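Acetyl-CoA acetyltransferase A (Ascaris suum, PDB 6BJA) probably catalyses the reversible, coenzyme A-dependent transfer of acetyl groups between acyl-CoA thioesters as a thiolase-family acetyltransferase, and binds coenzyme A. Local coordinates at residues 11-16 and 277-282; 36-41 and 77-82; 52-57 and 114-119. One frame throughout, in Å; residues are numbered along the deposited sequence.

How the contacts relate
All three contacts lie away from the annotated catalytic residues. Contact 1 pairs strands 11-23 and 280-289 in the middle of the large mixed sheet, and so joins the ranges of the N- and C-terminal thiolase domains. Contacts 2 and 3 fall wholly in the N-terminal range, between the two halves of contact 1 in sequence. Contact 2 sets helix 33-48, which packs on the sheet, against the end of helix 72-79. Contact 3 brings the loop before strand 57-61 to strand 116-124, toward the 87-92 edge. Their segments alternate along the chain, and E81 meets S52 where they touch. Their centres are about 12 Å apart; those of contacts 1 and 3 are about 13 Å apart.

Contact 1 of 3, residues 11-16 and 277-282; sequences VYILSA and KPIAKV
Y12 and K281 face each other as an antiparallel non-hydrogen-bonded pair, and their side chains cross at a slant on the same face of the sheet. The lysine can be followed outward. CG is anti to the backbone N (chi1 -172°) and the chain beyond is extended. CB lies near CD2 and CE2 of the Y12 ring. CG makes an off-centre CH-pi contact, 4.3 Å from the ring centroid of Y12. CD comes closest to CE2. CE reaches the phenol oxygen, with K281 CE 3.6 Å from Y12 OH. NZ forms a salt bridge with D10, and a water bonded to Y12 OH takes a weak bond from it. P278 meets the near end of the same ring, its CG 3.6 Å from Y12 CD2.

The other face is apolar. I13 CD1 touches A280 CB and V282 CG2, and the two side chains of I13 and V282 cross at about a right angle. V11 lies beside V282, pointing the same way, and also packs on helix 97-110. I279 CG1 lies 3.4 Å from I13 O and also meets I13 CG2.

Backbone bonds hold the strands together. A water bridges L14 O and K277 O. V282 N donates to V11 O at 2.8 Å. I13 N donates to A280 O at 2.8 Å. I13 O accepts from I279 N at 3.0 Å and, weakly, from A280 N at 3.4 Å. I279 and A280 thus both oppose I13, which makes a classic beta bulge where strand 280-289 begins, within the mixed sheet of this thiolase fold.

Contact 2 of 3, residues 36-41 and 77-82; sequences LGIVVT and SIASEI
A79 opens the second segment's share of the contact by meeting I38 on helix 33-48. Its methyl lies 3.4 Å from I38 CD1, tighter than usual for two carbons. I38 CG1 is the next atom to reach this methyl, at 3.8 Å from A79 CB. The first torsion of I38 sets its CG1 anti to the carbonyl carbon (chi1 -66°), and CD1 then carries the contact to A79.

S80 follows and is the first residue after helix 72-79 to leave helical backbone angles. Its OG lies over the side of helix 33-48, between I38 and T41. S80 OG is 3.5 Å from T41 CG2 and 3.9 Å from I38 CG2. These are packing contacts; the hydroxyl is hydrogen-bonded to I76 O, one turn back in helix 72-79. T41 presents its methyl to S80 because CG2 is anti to the backbone N. The threonine hydroxyl turns back instead, and T41 OG1 donates to G37 O at 2.8 Å. That carbonyl also accepts from T41 N, and the two donors reach it from opposite faces of its plane.

After S80 comes E81, with positive phi (63°). It is the C-prime residue of a Schellman motif: I82 N bonds S77 O, and E81 N bonds I78 O. The turn ends the helix and leads into I82. I82 CD1 then rests on the same threonine methyl, 3.9 Å from T41 CG2.

The contact joins the C-terminal end of helix 72-79 to the side of helix 33-48. I82 also packs on I45 of helix 33-48 and on I55. Helix 33-48 touches strand 116-124 through T41 on L120, and strand 257-267 through V40 on A260 and A262. I82, just past helix 72-79, also reaches strand 116-124, at V118.

Contact 3 of 3, residues 52-57 and 114-119; sequences SSAIEE and RRIVVA
E56 and E57 tie the loop that leads into strand 57-61 to strand 116-124, a parallel neighbour in the mixed sheet of the thiolase fold. The E56 carboxylate takes backbone N-H groups where strand 116-124 begins. Its OE1 accepts from R115 N at 2.6 Å, on the syn side, and weakly from I116 N. In return E56 N donates to I116 O at 3.0 Å. Next, V118 N donates to E57 O at 3.0 Å. E57 N is buried here without a partner.

R114 bends at chi2 (-56°), which turns CD out of an extended course. R114 NE makes a nearly straight hydrogen bond of 2.7 Å to E57 OE2, part of a salt bridge. It lies in the guanidinium plane and uses the anti lone pair of OE2. The carboxylate and guanidinium planes are 83° apart. E56 O lies over the centre of one guanidinium face.

Apolar groups pack beside these bonds. A54 CB meets I116 CD1, I55 CD1 meets I116 CG2 at 3.7 Å, and I55 CG2 meets V118 CG1.

Further out, R115 points its guanidinium away, to salt bridges with E269 and E273. S86 OG bonds I55 O. The E56 backbone bonds Q87, whose OE1 takes a hydrogen bond from R114 NH2.

Contact 1 of 3, residues 11-16 and 277-282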
loop_
_atom_site.group_PDB
_atom_site.type_symbol
_atom_site.label_atom_id
_atom_site.label_comp_id
_atom_site.label_asym_id
_atom_site.label_seq_id
_atom_site.Cartn_x
_atom_site.Cartn_y
_atom_site.Cartn_z
ATOM N N VAL A 11 -28.197 12.011 -38.444
ATOM C CA VAL A 11 -27.673 12.277 -37.111
ATOM C C VAL A 11 -27.240 13.728 -36.964
ATOM O O VAL A 11 -26.351 14.196 -37.668
ATOM C CB VAL A 11 -26.473 11.361 -36.816
ATOM C CG1 VAL A 11 -25.888 11.628 -35.444
ATOM C CG2 VAL A 11 -26.885 9.900 -36.924
ATOM N N TYR A 12 -27.887 14.438 -36.045
ATOM C CA TYR A 12 -27.541 15.837 -35.790
ATOM C C TYR A 12 -26.924 16.027 -34.422
ATOM O O TYR A 12 -27.240 15.302 -33.484
ATOM C CB TYR A 12 -28.779 16.718 -35.915
ATOM C CG TYR A 12 -29.286 16.796 -37.327
ATOM C CD1 TYR A 12 -30.222 15.882 -37.789
ATOM C CD2 TYR A 12 -28.828 17.772 -38.200
ATOM C CE1 TYR A 12 -30.697 15.942 -39.088
ATOM C CE2 TYR A 12 -29.285 17.836 -39.500
ATOM C CZ TYR A 12 -30.225 16.917 -39.935
ATOM O OH TYR A 12 -30.681 16.980 -41.226
ATOM N N ILE A 13 -26.027 17.006 -34.334
ATOM C CA ILE A 13 -25.474 17.465 -33.070
ATOM C C ILE A 13 -26.300 18.658 -32.608
ATOM O O ILE A 13 -26.346 19.661 -33.308
ATOM C CB ILE A 13 -23.997 17.868 -33.236
ATOM C CG1 ILE A 13 -23.165 16.641 -33.616
ATOM C CG2 ILE A 13 -23.454 18.492 -31.965
ATOM C CD1 ILE A 13 -21.751 16.928 -34.049
ATOM N N LEU A 14 -26.946 18.548 -31.455
ATOM C CA LEU A 14 -27.751 19.653 -30.920
ATOM C C LEU A 14 -26.930 20.573 -30.042
ATOM O O LEU A 14 -27.214 21.772 -29.967
ATOM C CB LEU A 14 -28.923 19.128 -30.119
ATOM C CG LEU A 14 -29.916 18.239 -30.866
ATOM C CD1 LEU A 14 -31.107 17.935 -29.969
ATOM C CD2 LEU A 14 -30.374 18.891 -32.168
ATOM N N SER A 15 -25.917 20.017 -29.382
ATOM C CA SER A 15 -25.085 20.759 -28.461
ATOM C C SER A 15 -23.744 20.074 -28.332
ATOM O O SER A 15 -23.635 18.868 -28.576
ATOM C CB SER A 15 -25.744 20.881 -27.090
ATOM O OG SER A 15 -25.945 19.605 -26.509
ATOM N N ALA A 16 -22.752 20.859 -27.920
ATOM C CA ALA A 16 -21.351 20.412 -27.858
ATOM C C ALA A 16 -20.614 21.342 -26.895
ATOM O O ALA A 16 -20.431 22.523 -27.184
ATOM C CB ALA A 16 -20.727 20.441 -29.221
ATOM N N LYS A 277 -33.011 23.655 -34.110
ATOM C CA LYS A 277 -31.935 24.247 -34.878
ATOM C C LYS A 277 -30.618 23.587 -34.506
ATOM O O LYS A 277 -29.815 24.160 -33.773
ATOM C CB LYS A 277 -31.840 25.752 -34.612
ATOM C CG LYS A 277 -32.906 26.588 -35.320
ATOM C CD LYS A 277 -32.580 28.097 -35.266
ATOM C CE LYS A 277 -31.113 28.384 -35.634
ATOM N NZ LYS A 277 -30.851 29.799 -36.001
ATOM N N PRO A 278 -30.393 22.370 -35.003
ATOM C CA PRO A 278 -29.126 21.711 -34.679
ATOM C C PRO A 278 -27.919 22.521 -35.132
ATOM O O PRO A 278 -28.007 23.269 -36.113
ATOM C CB PRO A 278 -29.209 20.396 -35.451
ATOM C CG PRO A 278 -30.224 20.622 -36.513
ATOM C CD PRO A 278 -31.211 21.582 -35.936
ATOM N N ILE A 279 -26.790 22.369 -34.447
ATOM C CA ILE A 279 -25.615 23.142 -34.813
ATOM C C ILE A 279 -24.725 22.435 -35.833
ATOM O O ILE A 279 -23.995 23.093 -36.570
ATOM C CB ILE A 279 -24.805 23.547 -33.567
ATOM C CG1 ILE A 279 -24.266 22.336 -32.799
ATOM C CG2 ILE A 279 -25.692 24.430 -32.680
ATOM C CD1 ILE A 279 -23.417 22.736 -31.590
ATOM N N ALA A 280 -24.821 21.113 -35.928
ATOM C CA ALA A 280 -24.038 20.396 -36.916
ATOM C C ALA A 280 -24.709 19.072 -37.253
ATOM O O ALA A 280 -25.626 18.623 -36.570
ATOM C CB ALA A 280 -22.629 20.169 -36.404
ATOM N N LYS A 281 -24.232 18.455 -38.326
ATOM C CA LYS A 281 -24.717 17.167 -38.787
ATOM C C LYS A 281 -23.539 16.201 -38.858
ATOM O O LYS A 281 -22.469 16.574 -39.322
ATOM C CB LYS A 281 -25.378 17.331 -40.160
ATOM C CG LYS A 281 -26.077 16.108 -40.667
ATOM C CD LYS A 281 -26.822 16.398 -41.953
ATOM C CE LYS A 281 -27.695 15.218 -42.358
ATOM N NZ LYS A 281 -28.536 15.507 -43.555
ATOM N N VAL A 282 -23.713 14.977 -38.381
ATOM C CA VAL A 282 -22.674 13.967 -38.531
ATOM C C VAL A 282 -22.882 13.263 -39.871
ATOM O O VAL A 282 -23.902 12.618 -40.072
ATOM C CB VAL A 282 -22.687 12.940 -37.394
ATOM C CG1 VAL A 282 -21.642 11.851 -37.661
ATOM C CG2 VAL A 282 -22.434 13.608 -36.060
HETATM O O HOH W 1 -26.453 12.002 -40.733
HETATM O O HOH W 2 -29.316 18.764 -43.037
HETATM O O HOH W 3 -29.351 22.693 -31.367
#

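Contact 2 of 3, residues 36-41 and 77-82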
loop_
_atom_site.group_PDB
_atom_site.type_symbol
_atom_site.label_atom_id
_atom_site.label_comp_id
_atom_site.label_asym_id
_atom_site.label_seq_id
_atom_site.Cartn_x
_atom_site.Cartn_y
_atom_site.Cartn_z
ATOM N N LEU A 36 -17.213 15.635 -13.167
ATOM C CA LEU A 36 -17.001 16.415 -14.378
ATOM C C LEU A 36 -17.966 15.990 -15.477
ATOM O O LEU A 36 -18.404 16.800 -16.291
ATOM C CB LEU A 36 -15.549 16.272 -14.855
ATOM C CG LEU A 36 -14.446 16.721 -13.898
ATOM C CD1 LEU A 36 -13.080 16.398 -14.475
ATOM C CD2 LEU A 36 -14.576 18.228 -13.629
ATOM N N GLY A 37 -18.278 14.704 -15.516
ATOM C CA GLY A 37 -19.209 14.164 -16.496
ATOM C C GLY A 37 -20.598 14.731 -16.275
ATOM O O GLY A 37 -21.315 15.032 -17.225
ATOM N N ILE A 38 -20.981 14.901 -15.014
ATOM C CA ILE A 38 -22.267 15.509 -14.713
ATOM C C ILE A 38 -22.298 16.974 -15.180
ATOM O O ILE A 38 -23.301 17.436 -15.749
ATOM C CB ILE A 38 -22.576 15.419 -13.207
ATOM C CG1 ILE A 38 -22.764 13.969 -12.788
ATOM C CG2 ILE A 38 -23.831 16.255 -12.832
ATOM C CD1 ILE A 38 -22.596 13.737 -11.296
ATOM N N VAL A 39 -21.206 17.709 -14.975
ATOM C CA VAL A 39 -21.171 19.105 -15.409
ATOM C C VAL A 39 -21.482 19.190 -16.883
ATOM O O VAL A 39 -22.355 19.965 -17.277
ATOM C CB VAL A 39 -19.814 19.762 -15.120
ATOM C CG1 VAL A 39 -19.686 21.146 -15.783
ATOM C CG2 VAL A 39 -19.607 19.885 -13.637
ATOM N N VAL A 40 -20.772 18.414 -17.715
ATOM C CA VAL A 40 -20.952 18.591 -19.150
ATOM C C VAL A 40 -22.242 17.948 -19.657
ATOM O O VAL A 40 -22.834 18.428 -20.625
ATOM C CB VAL A 40 -19.748 18.088 -19.968
ATOM C CG1 VAL A 40 -18.553 18.983 -19.713
ATOM C CG2 VAL A 40 -19.411 16.624 -19.659
ATOM N N THR A 41 -22.715 16.894 -18.992
ATOM C CA THR A 41 -23.961 16.286 -19.406
ATOM C C THR A 41 -25.122 17.238 -19.142
ATOM O O THR A 41 -25.952 17.452 -20.013
ATOM C CB THR A 41 -24.182 14.942 -18.681
ATOM O OG1 THR A 41 -23.124 14.048 -19.060
ATOM C CG2 THR A 41 -25.508 14.299 -19.056
ATOM N N SER A 77 -25.530 9.702 -15.533
ATOM C CA SER A 77 -26.864 9.813 -16.089
ATOM C C SER A 77 -27.889 10.114 -14.994
ATOM O O SER A 77 -28.690 11.056 -15.097
ATOM C CB SER A 77 -27.205 8.522 -16.811
ATOM O OG SER A 77 -28.420 8.571 -17.518
ATOM N N ILE A 78 -27.854 9.323 -13.934
ATOM C CA ILE A 78 -28.819 9.509 -12.845
ATOM C C ILE A 78 -28.660 10.884 -12.195
ATOM O O ILE A 78 -29.667 11.596 -11.940
ATOM C CB ILE A 78 -28.688 8.388 -11.794
ATOM C CG1 ILE A 78 -29.267 7.104 -12.373
ATOM C CG2 ILE A 78 -29.417 8.767 -10.487
ATOM C CD1 ILE A 78 -29.097 5.884 -11.490
ATOM N N ALA A 79 -27.417 11.294 -11.943
ATOM C CA ALA A 79 -27.154 12.578 -11.289
ATOM C C ALA A 79 -27.462 13.773 -12.194
ATOM O O ALA A 79 -27.649 14.904 -11.700
ATOM C CB ALA A 79 -25.730 12.646 -10.813
ATOM N N SER A 80 -27.585 13.512 -13.493
ATOM C CA SER A 80 -27.960 14.520 -14.478
ATOM C C SER A 80 -29.476 14.559 -14.749
ATOM O O SER A 80 -29.933 15.223 -15.685
ATOM C CB SER A 80 -27.205 14.281 -15.789
ATOM O OG SER A 80 -25.807 14.359 -15.574
ATOM N N GLU A 81 -30.251 13.857 -13.909
ATOM C CA GLU A 81 -31.715 13.792 -14.016
ATOM C C GLU A 81 -32.232 13.158 -15.309
ATOM O O GLU A 81 -33.333 13.421 -15.764
ATOM C CB GLU A 81 -32.289 15.201 -13.832
ATOM C CG GLU A 81 -31.908 15.785 -12.474
ATOM C CD GLU A 81 -32.597 17.111 -12.169
ATOM O OE1 GLU A 81 -32.799 17.918 -13.104
ATOM O OE2 GLU A 81 -32.938 17.342 -10.989
ATOM N N ILE A 82 -31.418 12.299 -15.914
ATOM C CA ILE A 82 -31.863 11.486 -17.033
ATOM C C ILE A 82 -32.673 10.317 -16.447
ATOM O O ILE A 82 -32.321 9.831 -15.388
ATOM C CB ILE A 82 -30.653 11.026 -17.856
ATOM C CG1 ILE A 82 -30.011 12.248 -18.509
ATOM C CG2 ILE A 82 -31.040 10.028 -18.929
ATOM C CD1 ILE A 82 -28.665 11.941 -19.173
#

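Contact 3 of 3, residues 52-57 and 114-119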
loop_
_atom_site.group_PDB
_atom_site.type_symbol
_atom_site.label_atom_id
_atom_site.label_comp_id
_atom_site.label_asym_id
_atom_site.label_seq_id
_atom_site.Cartn_x
_atom_site.Cartn_y
_atom_site.Cartn_z
ATOM N N SER A 52 -34.153 16.770 -19.934
ATOM C CA SER A 52 -33.367 15.583 -19.608
ATOM C C SER A 52 -34.193 14.297 -19.752
ATOM O O SER A 52 -33.645 13.223 -19.990
ATOM C CB SER A 52 -32.790 15.691 -18.196
ATOM O OG SER A 52 -33.809 15.797 -17.205
ATOM N N SER A 53 -35.509 14.400 -19.606
ATOM C CA SER A 53 -36.387 13.242 -19.749
ATOM C C SER A 53 -36.380 12.658 -21.145
ATOM O O SER A 53 -36.787 11.505 -21.315
ATOM C CB SER A 53 -37.820 13.618 -19.388
ATOM O OG SER A 53 -38.290 14.651 -20.235
ATOM N N ALA A 54 -35.896 13.415 -22.133
ATOM C CA ALA A 54 -35.877 12.950 -23.521
ATOM C C ALA A 54 -34.621 12.161 -23.896
ATOM O O ALA A 54 -34.559 11.560 -24.972
ATOM C CB ALA A 54 -36.026 14.124 -24.444
ATOM N N ILE A 55 -33.617 12.185 -23.026
ATOM C CA ILE A 55 -32.349 11.514 -23.310
ATOM C C ILE A 55 -32.509 10.012 -23.106
ATOM O O ILE A 55 -32.838 9.577 -22.003
ATOM C CB ILE A 55 -31.224 12.031 -22.404
ATOM C CG1 ILE A 55 -31.117 13.563 -22.450
ATOM C CG2 ILE A 55 -29.900 11.358 -22.799
ATOM C CD1 ILE A 55 -30.870 14.155 -23.834
ATOM N N GLU A 56 -32.263 9.228 -24.158
ATOM C CA GLU A 56 -32.578 7.790 -24.152
ATOM C C GLU A 56 -31.407 6.896 -23.745
ATOM O O GLU A 56 -31.603 5.769 -23.262
ATOM C CB GLU A 56 -33.085 7.353 -25.531
ATOM C CG GLU A 56 -34.422 8.002 -25.881
ATOM C CD GLU A 56 -34.810 7.919 -27.352
ATOM O OE1 GLU A 56 -34.029 7.435 -28.179
ATOM O OE2 GLU A 56 -35.931 8.355 -27.688
ATOM N N GLU A 57 -30.197 7.390 -23.980
ATOM C CA GLU A 57 -28.951 6.699 -23.646
ATOM C C GLU A 57 -27.872 7.675 -23.250
ATOM O O GLU A 57 -27.813 8.770 -23.800
ATOM C CB GLU A 57 -28.370 5.909 -24.821
ATOM C CG GLU A 57 -29.083 4.704 -25.217
ATOM C CD GLU A 57 -28.214 3.780 -26.085
ATOM O OE1 GLU A 57 -26.950 3.833 -26.006
ATOM O OE2 GLU A 57 -28.811 3.001 -26.845
ATOM N N ARG A 114 -32.529 4.323 -31.387
ATOM C CA ARG A 114 -32.657 5.540 -30.571
ATOM C C ARG A 114 -32.950 6.774 -31.406
ATOM O O ARG A 114 -32.632 6.831 -32.600
ATOM C CB ARG A 114 -31.372 5.811 -29.787
ATOM C CG ARG A 114 -30.934 4.724 -28.873
ATOM C CD ARG A 114 -31.992 4.342 -27.874
ATOM N NE ARG A 114 -31.458 3.466 -26.845
ATOM C CZ ARG A 114 -32.180 2.905 -25.888
ATOM N NH1 ARG A 114 -33.487 3.150 -25.812
ATOM N NH2 ARG A 114 -31.611 2.122 -24.989
ATOM N N ARG A 115 -33.520 7.780 -30.741
ATOM C CA ARG A 115 -33.780 9.079 -31.350
ATOM C C ARG A 115 -32.878 10.162 -30.776
ATOM O O ARG A 115 -32.534 11.104 -31.471
ATOM C CB ARG A 115 -35.236 9.489 -31.136
ATOM C CG ARG A 115 -36.243 8.761 -32.021
ATOM C CD ARG A 115 -37.651 8.842 -31.416
ATOM N NE ARG A 115 -38.251 10.178 -31.448
ATOM C CZ ARG A 115 -38.973 10.657 -32.459
ATOM N NH1 ARG A 115 -39.479 11.874 -32.397
ATOM N NH2 ARG A 115 -39.178 9.926 -33.547
ATOM N N ILE A 116 -32.557 10.043 -29.491
ATOM C CA ILE A 116 -31.848 11.093 -28.752
ATOM C C ILE A 116 -30.874 10.457 -27.772
ATOM O O ILE A 116 -31.271 9.668 -26.938
ATOM C CB ILE A 116 -32.812 11.995 -27.962
ATOM C CG1 ILE A 116 -33.849 12.623 -28.895
ATOM C CG2 ILE A 116 -32.026 13.083 -27.232
ATOM C CD1 ILE A 116 -35.028 13.237 -28.154
ATOM N N VAL A 117 -29.589 10.797 -27.863
ATOM C CA VAL A 117 -28.640 10.278 -26.895
ATOM C C VAL A 117 -27.646 11.353 -26.493
ATOM O O VAL A 117 -27.496 12.361 -27.195
ATOM C CB VAL A 117 -27.849 9.066 -27.430
ATOM C CG1 VAL A 117 -28.785 7.961 -27.966
ATOM C CG2 VAL A 117 -26.908 9.478 -28.478
ATOM N N VAL A 118 -26.990 11.143 -25.356
ATOM C CA VAL A 118 -25.860 11.982 -24.992
ATOM C C VAL A 118 -24.591 11.126 -25.009
ATOM O O VAL A 118 -24.556 10.017 -24.455
ATOM C CB VAL A 118 -26.071 12.684 -23.619
ATOM C CG1 VAL A 118 -26.109 11.718 -22.433
ATOM C CG2 VAL A 118 -24.982 13.770 -23.439
ATOM N N ALA A 119 -23.577 11.624 -25.719
ATOM C CA ALA A 119 -22.293 10.959 -25.844
ATOM C C ALA A 119 -21.234 11.889 -25.271
ATOM O O ALA A 119 -21.183 13.071 -25.626
ATOM C CB ALA A 119 -22.016 10.643 -27.287
#